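Local coordinates for CheC, inhibitor of MCP methylation / FliN fusion protein (Thermotoga maritima, PDB 4HYN) that is a flagellar rotor protein of the CheC phosphatase family and probably dephosphorylates the chemotaxis response regulator CheY, at residues N73-D78 against E111-M116; L88-S93 against D102-S107. All blocks are in the same frame, centred on the assembly; numbering follows the deposited sequence.

Interaction 1. Residues N73-D78 against E111-M116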
# COMPACT_ATOMS: atom_id res chain seq x y z
N ASN A 73 -4.86 -0.37 -6.88
CA ASN A 73 -4.01 -0.68 -5.73
C ASN A 73 -4.10 0.57 -4.85
O ASN A 73 -3.68 1.66 -5.24
CB ASN A 73 -2.58 -0.93 -6.22
CG ASN A 73 -1.61 -1.31 -5.10
OD1 ASN A 73 -0.42 -1.50 -5.34
ND2 ASN A 73 -2.11 -1.43 -3.87
N VAL A 74 -4.64 0.39 -3.65
CA VAL A 74 -4.84 1.49 -2.72
C VAL A 74 -4.05 1.40 -1.43
O VAL A 74 -3.99 0.35 -0.80
CB VAL A 74 -6.35 1.60 -2.35
CG1 VAL A 74 -6.57 2.69 -1.30
CG2 VAL A 74 -7.17 1.89 -3.59
N LEU A 75 -3.44 2.52 -1.05
CA LEU A 75 -2.68 2.63 0.19
C LEU A 75 -3.42 3.60 1.09
O LEU A 75 -3.83 4.69 0.66
CB LEU A 75 -1.27 3.16 -0.06
CG LEU A 75 -0.22 2.24 -0.69
CD1 LEU A 75 1.14 2.93 -0.61
CD2 LEU A 75 -0.18 0.92 0.07
N VAL A 76 -3.62 3.21 2.35
CA VAL A 76 -4.33 4.04 3.31
C VAL A 76 -3.39 4.43 4.45
O VAL A 76 -2.96 3.58 5.23
CB VAL A 76 -5.59 3.31 3.88
CG1 VAL A 76 -6.35 4.23 4.84
CG2 VAL A 76 -6.49 2.87 2.74
N LEU A 77 -3.09 5.72 4.52
CA LEU A 77 -2.20 6.26 5.54
C LEU A 77 -2.92 7.29 6.41
O LEU A 77 -3.68 8.12 5.90
CB LEU A 77 -0.98 6.93 4.87
CG LEU A 77 0.02 6.11 4.04
CD1 LEU A 77 -0.63 5.57 2.79
CD2 LEU A 77 1.19 7.00 3.65
N ASP A 78 -2.68 7.24 7.71
CA ASP A 78 -3.32 8.19 8.61
C ASP A 78 -2.58 9.53 8.68
O ASP A 78 -1.37 9.60 8.41
CB ASP A 78 -3.56 7.58 10.01
CG ASP A 78 -2.32 7.59 10.89
OD1 ASP A 78 -2.49 7.76 12.12
OD2 ASP A 78 -1.19 7.42 10.39
N GLU A 111 5.66 12.55 -3.69
CA GLU A 111 6.95 12.25 -4.29
C GLU A 111 7.49 10.98 -3.65
O GLU A 111 8.02 10.11 -4.33
CB GLU A 111 7.93 13.42 -4.10
CG GLU A 111 9.40 13.10 -4.43
CD GLU A 111 9.70 12.89 -5.92
OE1 GLU A 111 10.77 13.36 -6.37
OE2 GLU A 111 8.90 12.23 -6.63
N ALA A 112 7.36 10.89 -2.33
CA ALA A 112 7.83 9.71 -1.62
C ALA A 112 7.04 8.49 -2.11
O ALA A 112 7.63 7.44 -2.38
CB ALA A 112 7.66 9.89 -0.12
N MSE A 113 5.74 8.66 -2.29
CA MSE A 113 4.88 7.58 -2.78
C MSE A 113 5.29 7.19 -4.20
O MSE A 113 5.29 6.02 -4.55
CB MSE A 113 3.41 8.02 -2.78
CG MSE A 113 2.80 8.09 -1.40
SE MSE A 113 2.94 6.43 -0.47
CE MSE A 113 4.00 6.99 1.04
N ASN A 114 5.64 8.20 -4.99
CA ASN A 114 6.07 8.02 -6.37
C ASN A 114 7.25 7.06 -6.43
O ASN A 114 7.23 6.06 -7.16
CB ASN A 114 6.51 9.38 -6.94
CG ASN A 114 5.92 9.66 -8.30
OD1 ASN A 114 5.15 10.62 -8.48
ND2 ASN A 114 6.30 8.85 -9.29
N GLN A 115 8.28 7.36 -5.65
CA GLN A 115 9.49 6.56 -5.59
C GLN A 115 9.27 5.17 -5.01
O GLN A 115 9.79 4.18 -5.52
CB GLN A 115 10.56 7.29 -4.78
CG GLN A 115 11.89 7.47 -5.49
CD GLN A 115 11.82 8.44 -6.66
OE1 GLN A 115 10.89 9.24 -6.77
NE2 GLN A 115 12.82 8.38 -7.53
N MSE A 116 8.46 5.10 -3.95
CA MSE A 116 8.17 3.85 -3.27
C MSE A 116 7.43 2.81 -4.09
O MSE A 116 7.90 1.69 -4.25
CB MSE A 116 7.39 4.12 -1.98
CG MSE A 116 8.24 4.66 -0.86
SE MSE A 116 7.22 4.81 0.77
CE MSE A 116 7.30 6.71 0.98
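Met113, modelled as selenomethionine, meets Leu75 and Leu77 with the last two atoms of its side chain, one for each leucine. The Met113 chain bends at chi2 (-56°) and again at chi3 (119°), which turns CE aside from SE and divides the contact between the two strand residues. SE lies 3.9 Å from CD1 of Leu75, whose side chain runs aslant to that of Met113. Leu77 approaches differently: its CD2 and Met113 CE face each other tip to tip, 3.8 Å apart. The two leucines are alternate residues of one strand and both side chains leave it toward the helix, while all three touching residues are buried and meet by apolar packing alone. On the exposed part of the same helix turn, Glu111 and Asn114 match the spacing of the E-x2-N signature of CheC phosphatases, so the packing residue Met113 sits within that motif. Strand 71-78 is an inner strand of the antiparallel sheet, between strands 57-66 and 177-184; Leu75 also touches Gln181 and Leu77 touches Phe179 on the latter. Helix 103-128 packs against this sheet face, and through Met116 it reaches Ala23 and Leu27 of helix 6-30.

Interaction 2. Residues L88-S93 against D102-S107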
# COMPACT_ATOMS: atom_id res chain seq x y z
N LEU A 88 9.85 14.59 7.08
CA LEU A 88 11.10 13.91 6.74
C LEU A 88 11.57 14.31 5.34
O LEU A 88 12.74 14.66 5.15
CB LEU A 88 10.90 12.39 6.81
CG LEU A 88 11.53 11.59 7.95
CD1 LEU A 88 12.19 12.50 8.94
CD2 LEU A 88 10.47 10.72 8.62
N MSE A 89 10.66 14.27 4.37
CA MSE A 89 10.98 14.64 2.99
C MSE A 89 11.43 16.10 2.90
O MSE A 89 12.24 16.46 2.04
CB MSE A 89 9.77 14.45 2.08
CG MSE A 89 9.39 13.00 1.75
SE MSE A 89 10.73 12.01 0.69
CE MSE A 89 11.02 10.55 1.92
N MSE A 90 10.90 16.95 3.78
CA MSE A 90 11.23 18.37 3.78
C MSE A 90 12.49 18.73 4.56
O MSE A 90 12.85 19.91 4.62
CB MSE A 90 10.03 19.19 4.24
CG MSE A 90 8.97 19.33 3.17
SE MSE A 90 7.18 19.56 3.86
CE MSE A 90 7.30 21.42 4.38
N GLY A 91 13.16 17.73 5.12
CA GLY A 91 14.39 17.97 5.86
C GLY A 91 14.35 17.75 7.36
O GLY A 91 15.40 17.57 7.98
N GLY A 92 13.15 17.73 7.94
CA GLY A 92 13.00 17.54 9.38
C GLY A 92 13.41 16.21 9.99
O GLY A 92 13.91 15.31 9.30
N SER A 93 13.20 16.09 11.30
CA SER A 93 13.53 14.89 12.05
C SER A 93 12.40 13.86 12.02
O SER A 93 12.61 12.69 12.37
CB SER A 93 13.84 15.25 13.50
OG SER A 93 12.74 15.91 14.09
N ASP A 102 -1.14 20.23 4.27
CA ASP A 102 -1.47 21.16 3.21
C ASP A 102 -0.99 20.62 1.87
O ASP A 102 -0.40 19.54 1.81
CB ASP A 102 -0.86 22.54 3.49
CG ASP A 102 0.60 22.46 3.91
OD1 ASP A 102 1.45 22.03 3.09
OD2 ASP A 102 0.91 22.83 5.06
N GLU A 103 -1.21 21.40 0.82
CA GLU A 103 -0.81 21.01 -0.53
C GLU A 103 0.70 20.77 -0.65
O GLU A 103 1.13 19.92 -1.43
CB GLU A 103 -1.27 22.06 -1.54
CG GLU A 103 -1.80 21.49 -2.86
CD GLU A 103 -3.06 20.64 -2.68
OE1 GLU A 103 -3.08 19.48 -3.15
OE2 GLU A 103 -4.04 21.14 -2.07
N ILE A 104 1.49 21.50 0.13
CA ILE A 104 2.94 21.36 0.11
C ILE A 104 3.40 20.05 0.76
O ILE A 104 4.29 19.36 0.24
CB ILE A 104 3.62 22.57 0.78
CG1 ILE A 104 3.29 23.84 -0.02
CG2 ILE A 104 5.14 22.36 0.87
CD1 ILE A 104 3.56 25.13 0.70
N LYS A 105 2.79 19.70 1.88
CA LYS A 105 3.11 18.46 2.58
C LYS A 105 2.63 17.30 1.72
O LYS A 105 3.34 16.31 1.54
CB LYS A 105 2.40 18.41 3.93
CG LYS A 105 2.90 19.41 4.96
CD LYS A 105 2.29 19.09 6.32
CE LYS A 105 2.84 19.98 7.42
NZ LYS A 105 2.42 19.49 8.76
N LEU A 106 1.41 17.43 1.20
CA LEU A 106 0.81 16.40 0.35
C LEU A 106 1.64 16.21 -0.91
O LEU A 106 1.66 15.12 -1.49
CB LEU A 106 -0.62 16.79 -0.01
CG LEU A 106 -1.74 16.11 0.78
CD1 LEU A 106 -1.45 16.12 2.26
CD2 LEU A 106 -3.05 16.83 0.48
N SER A 107 2.31 17.28 -1.33
CA SER A 107 3.15 17.23 -2.51
C SER A 107 4.43 16.44 -2.21
O SER A 107 4.95 15.73 -3.07
CB SER A 107 3.50 18.64 -2.97
OG SER A 107 4.25 18.62 -4.18
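An extended second torsion (chi2 152°) carries the selenium of Met90, also selenomethionine, out toward Lys105 and Ile104, and chi3 of 77° then bends the terminal methyl aside. The selenium rests beside the root of the lysine: Met90 SE is 4.4 Å from Lys105 CA, and SE to Lys105 CG is also 4.4 Å. Met90 CE approaches the beta-branch methyl of Ile104, with CE to CG2 at 4.2 Å. The Lys105 chain runs extended past these loose apolar touches to NZ, which hydrogen-bonds the backbone O of Glu100. The segments hold the end of one helix and the start of another. Past Met90, Gly91 with its positive phi terminates the first in a Schellman motif. Asp102 is the N-cap of the other: its OD1 accepts from Lys105 N at 2.9 Å, on the anti side and 32° out of the carboxylate plane, and more weakly from Ile104 N. With Met90 and Ile104 exposed, this is a surface contact, joining the residue just past helix 79-89 to the first turn of helix 103-128. Next to it, Met89 packs on Ala108 and Ala112 of that helix and on Leu27 and Ile30 of helix 6-30.

In the fold
Helix 103-128 takes part in both contacts: its first turn receives Met90 in interaction 2 at the surface, and Met113, farther along, packs on the sheet in interaction 1. The centres of the two contacts are 14 Å apart; interaction 1 lies about 6 Å and interaction 2 about 19 Å from the centre of the chain. They join directly where Met89 SE packs on Ala112 CB at 3.8 Å. Strand 71-78 runs straight into helix 79-89, so the chain leaves the sheet at one contact and turns back at the other. Ser107 lies in the helical segment of interaction 2, with Glu111 and Asn114 in that of interaction 1; their spacing fits the family signature, consistent with a phosphatase surface on this helix.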